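Local coordinates for CD180 antigen (Mus musculus, PDB 3T6Q), which may cooperate with MD-1 and TLR4 in the innate immune response of B cells to bacterial lipopolysaccharide, leading to NF-kappa-B activation, at residues C399-L405 with L424-L430; L448-L454 with L472-R477; L499-V505 with H522-L528. All blocks are in the same frame, centred on the assembly; numbering follows the deposited sequence. Where two conformers were deposited one is given.

Interaction 1. Residues C399-L405 with L424-L430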
# COMPACT_ATOMS: atom_id res chain seq x y z
N CYS A 399 -51.36 22.92 -7.80
CA CYS A 399 -50.94 21.52 -7.92
C CYS A 399 -51.96 20.54 -7.42
O CYS A 399 -51.69 19.80 -6.46
CB CYS A 399 -49.66 21.24 -7.15
SG CYS A 399 -48.41 22.49 -7.44
N PRO A 400 -53.10 20.48 -8.10
CA PRO A 400 -54.20 19.62 -7.63
C PRO A 400 -53.92 18.12 -7.64
O PRO A 400 -54.62 17.39 -6.96
CB PRO A 400 -55.36 19.96 -8.59
CG PRO A 400 -54.71 20.49 -9.82
CD PRO A 400 -53.40 21.11 -9.41
N GLN A 401 -52.89 17.68 -8.37
CA GLN A 401 -52.58 16.24 -8.51
C GLN A 401 -51.59 15.74 -7.49
O GLN A 401 -51.10 14.63 -7.63
CB GLN A 401 -52.00 15.90 -9.90
CG GLN A 401 -52.70 16.56 -11.07
CD GLN A 401 -53.93 15.82 -11.47
OE1 GLN A 401 -54.06 15.40 -12.62
NE2 GLN A 401 -54.85 15.64 -10.54
N LEU A 402 -51.27 16.53 -6.46
CA LEU A 402 -50.17 16.14 -5.55
C LEU A 402 -50.52 14.82 -4.89
O LEU A 402 -51.66 14.67 -4.44
CB LEU A 402 -50.01 17.22 -4.45
CG LEU A 402 -48.66 17.87 -4.13
CD1 LEU A 402 -47.67 17.98 -5.29
CD2 LEU A 402 -48.89 19.21 -3.43
N GLU A 403 -49.55 13.90 -4.76
CA GLU A 403 -49.77 12.65 -4.02
C GLU A 403 -48.94 12.58 -2.74
O GLU A 403 -49.29 11.84 -1.82
CB GLU A 403 -49.40 11.42 -4.87
CG GLU A 403 -50.22 11.40 -6.15
CD GLU A 403 -50.16 10.08 -6.89
OE1 GLU A 403 -49.13 9.37 -6.81
OE2 GLU A 403 -51.15 9.79 -7.58
N LEU A 404 -47.84 13.32 -2.71
CA LEU A 404 -47.02 13.36 -1.51
C LEU A 404 -46.65 14.82 -1.26
O LEU A 404 -46.27 15.51 -2.19
CB LEU A 404 -45.75 12.51 -1.67
CG LEU A 404 -44.87 12.49 -0.39
CD1 LEU A 404 -44.18 11.15 -0.25
CD2 LEU A 404 -43.82 13.63 -0.39
N LEU A 405 -46.77 15.27 -0.00
CA LEU A 405 -46.40 16.64 0.39
C LEU A 405 -45.59 16.56 1.71
O LEU A 405 -46.11 16.03 2.70
CB LEU A 405 -47.69 17.43 0.62
CG LEU A 405 -47.72 18.97 0.46
CD1 LEU A 405 -48.83 19.70 1.23
CD2 LEU A 405 -46.37 19.72 0.42
N LEU A 424 -56.93 18.87 -2.47
CA LEU A 424 -55.84 17.97 -2.78
C LEU A 424 -56.39 16.54 -2.67
O LEU A 424 -56.00 15.74 -1.80
CB LEU A 424 -54.66 18.17 -1.82
CG LEU A 424 -53.85 19.46 -2.04
CD1 LEU A 424 -52.73 19.54 -0.98
CD2 LEU A 424 -53.30 19.55 -3.47
N HIS A 425 -57.32 16.25 -3.58
CA HIS A 425 -58.08 15.01 -3.57
C HIS A 425 -57.31 13.78 -3.92
O HIS A 425 -57.84 12.71 -3.81
CB HIS A 425 -59.25 15.14 -4.56
CG HIS A 425 -60.39 15.98 -4.05
ND1 HIS A 425 -60.30 16.77 -2.94
CD2 HIS A 425 -61.68 16.18 -4.56
CE1 HIS A 425 -61.48 17.39 -2.74
NE2 HIS A 425 -62.32 17.03 -3.73
N LEU A 426 -56.06 13.89 -4.40
CA LEU A 426 -55.25 12.68 -4.63
C LEU A 426 -54.12 12.52 -3.59
O LEU A 426 -53.33 11.61 -3.71
CB LEU A 426 -54.63 12.70 -6.05
CG LEU A 426 -55.63 12.68 -7.26
CD1 LEU A 426 -54.86 12.76 -8.59
CD2 LEU A 426 -56.46 11.39 -7.21
N LEU A 427 -54.01 13.42 -2.63
CA LEU A 427 -52.84 13.37 -1.72
C LEU A 427 -52.99 12.14 -0.82
O LEU A 427 -54.07 11.94 -0.21
CB LEU A 427 -52.78 14.63 -0.86
CG LEU A 427 -51.45 14.78 -0.09
CD1 LEU A 427 -50.30 15.19 -1.01
CD2 LEU A 427 -51.66 15.88 0.96
N LYS A 428 -51.92 11.34 -0.74
CA LYS A 428 -51.94 10.10 0.01
C LYS A 428 -51.02 10.22 1.23
O LYS A 428 -51.28 9.54 2.22
CB LYS A 428 -51.42 8.93 -0.82
CG LYS A 428 -52.35 8.56 -1.98
CD LYS A 428 -51.79 7.32 -2.68
CE LYS A 428 -51.56 7.60 -4.16
NZ LYS A 428 -51.20 6.33 -4.85
N VAL A 429 -49.96 11.04 1.13
CA VAL A 429 -48.93 11.09 2.18
C VAL A 429 -48.66 12.57 2.53
O VAL A 429 -48.34 13.37 1.64
CB VAL A 429 -47.59 10.44 1.76
CG1 VAL A 429 -46.54 10.62 2.87
CG2 VAL A 429 -47.75 8.94 1.47
N LEU A 430 -48.78 12.91 3.82
CA LEU A 430 -48.58 14.29 4.26
C LEU A 430 -47.72 14.26 5.52
O LEU A 430 -48.10 13.62 6.52
CB LEU A 430 -49.95 14.97 4.53
CG LEU A 430 -49.98 16.38 5.09
CD1 LEU A 430 -49.19 17.37 4.21
CD2 LEU A 430 -51.43 16.86 5.22
O HOH W 1 -54.12 15.97 -4.73
O HOH W 2 -57.32 17.25 -6.47

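Interaction 2. Residues L448-L454 with L472-R477. With NAG (2-acetamido-2-deoxy-beta-D-glucopyranose), chain F.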
# COMPACT_ATOMS: atom_id res chain seq x y z
N LEU A 448 -58.93 16.42 2.01
CA LEU A 448 -57.98 15.30 1.88
C LEU A 448 -58.69 13.93 1.93
O LEU A 448 -58.36 13.10 2.77
CB LEU A 448 -56.91 15.38 2.98
CG LEU A 448 -56.14 16.71 2.91
CD1 LEU A 448 -55.25 16.80 4.15
CD2 LEU A 448 -55.35 16.75 1.61
N PRO A 449 -59.64 13.68 1.01
CA PRO A 449 -60.37 12.40 1.05
C PRO A 449 -59.54 11.15 0.79
O PRO A 449 -59.93 10.06 1.23
CB PRO A 449 -61.46 12.58 -0.05
CG PRO A 449 -60.82 13.55 -1.04
CD PRO A 449 -60.09 14.53 -0.12
N ALA A 450 -58.42 11.27 0.08
CA ALA A 450 -57.56 10.09 -0.23
C ALA A 450 -56.42 9.89 0.73
O ALA A 450 -55.67 8.93 0.60
CB ALA A 450 -57.01 10.21 -1.66
N LEU A 451 -56.25 10.80 1.70
CA LEU A 451 -55.09 10.74 2.60
C LEU A 451 -54.98 9.41 3.36
O LEU A 451 -55.92 9.04 4.09
CB LEU A 451 -55.06 11.91 3.60
CG LEU A 451 -53.65 12.11 4.20
CD1 LEU A 451 -52.68 12.63 3.11
CD2 LEU A 451 -53.66 13.06 5.41
N GLN A 452 -53.84 8.74 3.21
CA GLN A 452 -53.56 7.45 3.84
C GLN A 452 -52.56 7.51 5.00
O GLN A 452 -52.58 6.65 5.88
CB GLN A 452 -52.95 6.48 2.82
CG GLN A 452 -53.90 6.08 1.68
CD GLN A 452 -53.19 5.17 0.70
OE1 GLN A 452 -52.10 4.66 0.98
NE2 GLN A 452 -53.76 5.01 -0.47
N HIS A 453 -51.71 8.54 4.99
CA HIS A 453 -50.51 8.54 5.85
C HIS A 453 -50.29 9.97 6.31
O HIS A 453 -50.09 10.89 5.49
CB HIS A 453 -49.33 7.98 5.05
CG HIS A 453 -48.04 7.83 5.81
ND1 HIS A 453 -47.01 7.09 5.33
CD2 HIS A 453 -47.59 8.41 7.00
CE1 HIS A 453 -45.96 7.16 6.18
NE2 HIS A 453 -46.31 7.98 7.19
N LEU A 454 -50.38 10.19 7.63
CA LEU A 454 -50.23 11.56 8.16
C LEU A 454 -49.25 11.53 9.30
O LEU A 454 -49.47 10.80 10.30
CB LEU A 454 -51.56 12.10 8.66
CG LEU A 454 -51.62 13.48 9.33
CD1 LEU A 454 -51.19 14.54 8.31
CD2 LEU A 454 -53.02 13.74 9.87
N LEU A 472 -58.61 15.67 12.77
CA LEU A 472 -58.42 14.35 12.16
C LEU A 472 -59.69 13.68 11.69
O LEU A 472 -59.64 12.80 10.83
CB LEU A 472 -57.67 13.39 13.10
CG LEU A 472 -56.36 13.89 13.72
CD1 LEU A 472 -55.95 12.92 14.82
CD2 LEU A 472 -55.25 14.01 12.67
N GLN A 473 -60.83 14.08 12.24
CA GLN A 473 -62.08 13.35 12.00
C GLN A 473 -62.57 13.44 10.52
O GLN A 473 -63.47 12.69 10.14
CB GLN A 473 -63.16 13.77 13.01
CG GLN A 473 -62.83 13.54 14.50
CD GLN A 473 -63.29 12.18 15.05
OE1 GLN A 473 -62.95 11.15 14.50
NE2 GLN A 473 -64.03 12.20 16.17
N THR A 474 -61.98 14.32 9.71
CA THR A 474 -62.27 14.36 8.26
C THR A 474 -61.45 13.38 7.40
O THR A 474 -61.66 13.33 6.18
CB THR A 474 -62.08 15.79 7.65
OG1 THR A 474 -60.71 16.23 7.79
CG2 THR A 474 -63.05 16.80 8.28
N LEU A 475 -60.53 12.63 8.00
CA LEU A 475 -59.59 11.81 7.22
C LEU A 475 -60.06 10.33 7.13
O LEU A 475 -59.43 9.42 7.65
CB LEU A 475 -58.14 11.94 7.80
CG LEU A 475 -57.66 13.41 7.82
CD1 LEU A 475 -56.35 13.52 8.59
CD2 LEU A 475 -57.49 13.97 6.40
N GLY A 476 -61.19 10.11 6.46
CA GLY A 476 -61.80 8.77 6.40
C GLY A 476 -60.94 7.66 5.82
O GLY A 476 -61.14 6.50 6.18
N ARG A 477 -59.98 7.97 4.92
CA ARG A 477 -59.11 6.89 4.39
C ARG A 477 -57.79 6.69 5.14
O ARG A 477 -56.91 5.90 4.73
CB ARG A 477 -58.86 7.08 2.88
CG ARG A 477 -60.16 7.31 2.10
CD ARG A 477 -60.23 6.56 0.78
NE ARG A 477 -61.23 5.51 0.92
CZ ARG A 477 -61.41 4.49 0.08
NH1 ARG A 477 -60.65 4.35 -1.00
NH2 ARG A 477 -62.36 3.60 0.33
C1 NAG F . -41.92 12.72 6.11
C2 NAG F . -40.43 12.39 5.96
C3 NAG F . -40.25 11.56 4.67
C4 NAG F . -41.16 10.31 4.64
C5 NAG F . -42.61 10.70 4.96
C6 NAG F . -43.53 9.49 5.11
C7 NAG F . -38.67 13.94 6.75
C8 NAG F . -37.95 15.27 6.56
N2 NAG F . -39.65 13.65 5.90
O3 NAG F . -38.88 11.14 4.58
O4 NAG F . -41.22 9.78 3.30
O5 NAG F . -42.68 11.49 6.14
O6 NAG F . -43.02 8.62 6.10
O7 NAG F . -38.35 13.18 7.66
O HOH W 3 -58.33 10.38 4.42
O HOH W 4 -60.38 15.69 4.45

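Interaction 3. Residues L499-V505 with H522-L528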
# COMPACT_ATOMS: atom_id res chain seq x y z
N LEU A 499 -62.33 7.60 12.10
CA LEU A 499 -61.18 6.99 11.40
C LEU A 499 -61.23 5.47 11.41
O LEU A 499 -60.60 4.81 12.26
CB LEU A 499 -59.86 7.48 12.01
CG LEU A 499 -59.82 9.01 12.07
CD1 LEU A 499 -58.75 9.43 13.05
CD2 LEU A 499 -59.52 9.55 10.68
N LYS A 500 -61.95 4.90 10.46
CA LYS A 500 -62.22 3.47 10.52
C LYS A 500 -61.22 2.61 9.77
O LYS A 500 -61.23 1.38 9.94
CB LYS A 500 -63.70 3.19 10.13
CG LYS A 500 -64.68 4.06 10.94
CD LYS A 500 -66.17 3.74 10.80
CE LYS A 500 -67.06 4.58 11.73
NZ LYS A 500 -66.73 4.48 13.20
N MET A 501 -60.33 3.21 8.98
CA MET A 501 -59.36 2.42 8.22
C MET A 501 -57.96 2.43 8.84
O MET A 501 -57.02 1.93 8.24
CB MET A 501 -59.26 2.89 6.77
CG MET A 501 -60.60 3.22 6.13
SD MET A 501 -60.43 3.28 4.34
CE MET A 501 -62.00 4.05 3.90
N MET A 502 -57.82 3.01 10.03
CA MET A 502 -56.48 3.08 10.66
C MET A 502 -55.97 1.70 10.97
O MET A 502 -56.68 0.86 11.51
CB MET A 502 -56.43 3.99 11.88
CG MET A 502 -56.54 5.46 11.53
SD MET A 502 -55.97 6.48 12.91
CE MET A 502 -57.09 6.04 14.26
N ASN A 503 -54.72 1.45 10.59
CA ASN A 503 -54.08 0.19 10.94
C ASN A 503 -52.67 0.36 11.54
O ASN A 503 -52.04 -0.62 11.87
CB ASN A 503 -54.10 -0.81 9.74
CG ASN A 503 -53.39 -0.25 8.49
OD1 ASN A 503 -53.86 -0.40 7.33
ND2 ASN A 503 -52.26 0.36 8.70
N HIS A 504 -52.19 1.60 11.68
CA HIS A 504 -50.88 1.83 12.30
C HIS A 504 -50.96 3.14 13.05
O HIS A 504 -51.08 4.23 12.45
CB HIS A 504 -49.79 1.84 11.21
CG HIS A 504 -48.40 2.18 11.69
ND1 HIS A 504 -47.37 1.33 11.59
CD2 HIS A 504 -47.88 3.34 12.30
CE1 HIS A 504 -46.26 1.88 12.11
NE2 HIS A 504 -46.56 3.12 12.53
N VAL A 505 -50.92 3.05 14.39
CA VAL A 505 -51.13 4.23 15.24
C VAL A 505 -49.96 4.32 16.17
O VAL A 505 -49.76 3.42 17.00
CB VAL A 505 -52.46 4.15 16.01
CG1 VAL A 505 -52.67 5.45 16.80
CG2 VAL A 505 -53.61 3.93 14.99
N HIS A 522 -62.92 0.88 18.34
CA HIS A 522 -63.58 0.49 17.09
C HIS A 522 -62.67 -0.15 16.08
O HIS A 522 -63.10 -0.47 14.96
CB HIS A 522 -64.22 1.74 16.46
CG HIS A 522 -63.20 2.82 16.08
ND1 HIS A 522 -62.45 3.46 17.00
CD2 HIS A 522 -62.82 3.33 14.84
CE1 HIS A 522 -61.65 4.36 16.39
NE2 HIS A 522 -61.87 4.28 15.07
N LEU A 523 -61.39 -0.34 16.41
CA LEU A 523 -60.44 -0.83 15.41
C LEU A 523 -59.98 -2.23 15.68
O LEU A 523 -59.90 -2.64 16.84
CB LEU A 523 -59.21 0.12 15.32
CG LEU A 523 -59.52 1.55 14.86
CD1 LEU A 523 -58.34 2.45 15.23
CD2 LEU A 523 -59.83 1.62 13.36
N LYS A 524 -59.63 -2.97 14.61
CA LYS A 524 -59.08 -4.32 14.73
C LYS A 524 -57.80 -4.53 13.92
O LYS A 524 -57.64 -3.94 12.88
CB LYS A 524 -60.12 -5.37 14.30
CG LYS A 524 -61.40 -5.36 15.11
CD LYS A 524 -62.36 -6.45 14.66
CE LYS A 524 -62.79 -6.26 13.21
NZ LYS A 524 -63.83 -7.26 12.85
N GLY A 525 -56.90 -5.36 14.42
CA GLY A 525 -55.71 -5.81 13.66
C GLY A 525 -54.67 -4.74 13.44
O GLY A 525 -53.79 -4.88 12.58
N ILE A 526 -54.73 -3.67 14.24
CA ILE A 526 -53.79 -2.54 14.06
C ILE A 526 -52.39 -2.80 14.65
O ILE A 526 -52.17 -3.72 15.46
CB ILE A 526 -54.36 -1.19 14.56
CG1 ILE A 526 -54.19 -1.00 16.10
CG2 ILE A 526 -55.82 -1.04 14.13
CD1 ILE A 526 -54.58 0.39 16.61
N TYR A 527 -51.44 -1.98 14.23
CA TYR A 527 -50.18 -1.84 14.96
C TYR A 527 -50.33 -0.60 15.87
O TYR A 527 -50.72 0.47 15.39
CB TYR A 527 -49.01 -1.67 14.01
CG TYR A 527 -47.72 -1.29 14.73
CD1 TYR A 527 -46.90 -2.26 15.29
CD2 TYR A 527 -47.33 0.06 14.83
CE1 TYR A 527 -45.71 -1.92 15.92
CE2 TYR A 527 -46.15 0.42 15.48
CZ TYR A 527 -45.35 -0.57 16.01
OH TYR A 527 -44.21 -0.21 16.66
N LEU A 528 -50.07 -0.78 17.16
CA LEU A 528 -50.35 0.26 18.16
C LEU A 528 -49.08 0.45 18.98
O LEU A 528 -48.71 -0.43 19.75
CB LEU A 528 -51.47 -0.13 19.08
CG LEU A 528 -51.72 0.81 20.28
CD1 LEU A 528 -52.03 2.24 19.85
CD2 LEU A 528 -52.87 0.27 21.13

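Interaction 1. Residues C399-L405 with L424-L430
Successive coils of the leucine-rich-repeat solenoid, LRR 14 and LRR 15, meet where L404 and L405 pair in parallel with V429 and L430. L405 N donates to V429 O at 3.0 Å. One step back, E403 O is gripped by two amides. K428 N approaches it at 2.9 Å by the straighter bond (N-H...O 166°), and V429 N lies 3.1 Å from the same E403 O, less straight (149°), so a single carbonyl holds the chain where it enters strand 429-431.

The two faces of the paired strands differ. L404 and V429 extend next to each other in the same direction, with L404 CD1 against V429 CG1; N-linked sugars rest on both residues, on the concave face of the solenoid. L405 and L430 turn to the other face and pack their CD1 methyls together in the leucine core. L427 enters that core with CG anti to its backbone N (chi1 -168°), which brings CD1 under the neighbouring backbone, 3.4 Å from E403 C, and against CB of both L402 and L405. Nearer the start of the two segments, the CD2 methyl of L424 reaches C399 O and L402 CB.

At the surface E403 and K428 run alongside each other, yet E403 OE1 and K428 NZ stay 4.2 Å apart, too far for a salt bridge, though their charges probably still attract.

Before the strands begin, both segments make type I turns, C399 to L402 and L424 to L427, and water replaces direct backbone pairing there. One water spans P400 O and H425 N. The other donates to P400 O at 2.7 Å and to L402 O at 2.8 Å, and accepts from L426 N at 2.9 Å.

Interaction 2. Residues L448-L454 with L472-R477
The imidazole of H453 departs from the strand away from 472-477 and takes no part in the packing there; it meets the hydroxymethyl arm of a sugar obliquely, with CE1 3.3 Å from O6 of that N-acetylglucosamine, part of the protein's own N-linked glycan. H453 thereby belongs to the sugar-bearing side, while L454, next in the chain, turns toward 472-477. The guanidinium group of R477 is carried away from 448-454 by bends at chi2 and chi3.

Leucine methyls supply the inner half of the contact. L454 CD2 touches two neighbouring methyls, L472 CD2 and L475 CD1, each at 3.6 Å, its side chain running nearly at right angles to that of L475. The CG of L475 stands beside its backbone N (chi1 -58°), and the two branches divide the work: CD1 serves L454, and CD2 packs on L448 CB at 3.7 Å. L451 extends next to L475 in the same direction and touches it with CD2.

Polar backbone groups are joined through water instead of directly. One water accepts from R477 N at 3.0 Å and donates to L451 O at 2.8 Å, and also reaches L448 O. A second accepts from L448 N at 2.9 Å and donates to T474 O.

The contact joins strand 453-455 and the turn before it to the loop that precedes strand 480-482; R477 opens LRR 17. Strand 453-455 lies between strands 429-431 and 480-482: L448, L451 and L454 all rest on L430 behind, and Q452 and L454 pair by backbone with I480 ahead.

Interaction 3. Residues L499-V505 with H522-L528
Y527 runs beside H504: CB lies near N503 O and H504 ND1, CG continues past ND1, and CD2 comes down over one face of the imidazole, 3.4 Å from H504 CE1. CE2 follows at 3.7 Å from the same H504 CE1, and at the tip OH is hydrogen-bonded to E580 OE2, which fixes the far end of the ring. The two rings make an offset stack with centroids 4.8 Å apart and planes inclined by 30°. H504 and Y527 are paired in register on adjacent parallel strands, each with CG anti to the backbone N, and this keeps the rings alongside one another.

Beneath the stack the strands pair in parallel. Y527 N gives a nearly straight bond (172°) to N503 O at 2.8 Å, and V505 N returns one to Y527 O, also 2.8 Å. On the opposite face from the rings, V505 and L528 turn inward; I526 CD1 meets V505 CG2, while I526 CG2 presses on M502 O at 3.3 Å. M502 reaches L523 through its terminal methyl, CE against CD1.

A second histidine closes the other end. H522 takes the crowded position between its backbone N and carbonyl carbon (chi1 62°), which brings NE2 to L499 O at 3.1 Å, a bent bond donated from above the carbonyl plane. That oxygen lies close to the ring plane, whereas L523 CG covers one ring face.

The paired strands belong to LRR 18 and LRR 19. Strand 504-506 is flanked by 480-482, where H504 touches I480 and M502 touches L481; strand 527-529 has 551-553 as its next neighbour, toward the C-terminal end of the solenoid.

All three contacts repeat one theme, coil against coil in the same solenoid, each combining a buried leucine-rich interior with a more exposed outer part. Interactions 1 and 3 each include a parallel strand pair with direct backbone bonds, whereas interaction 2 links a strand and its lead-in to the following loop by methyl packing and water. Sugars touch the concave side of interactions 1 and 2; in interaction 3 that side carries stacked aromatic rings. Interactions 1 and 2 are joined through K428 O with Q452 N and L430 N with H453 O. Interactions 2 and 3 meet by packing, with L499 against L472 and L475.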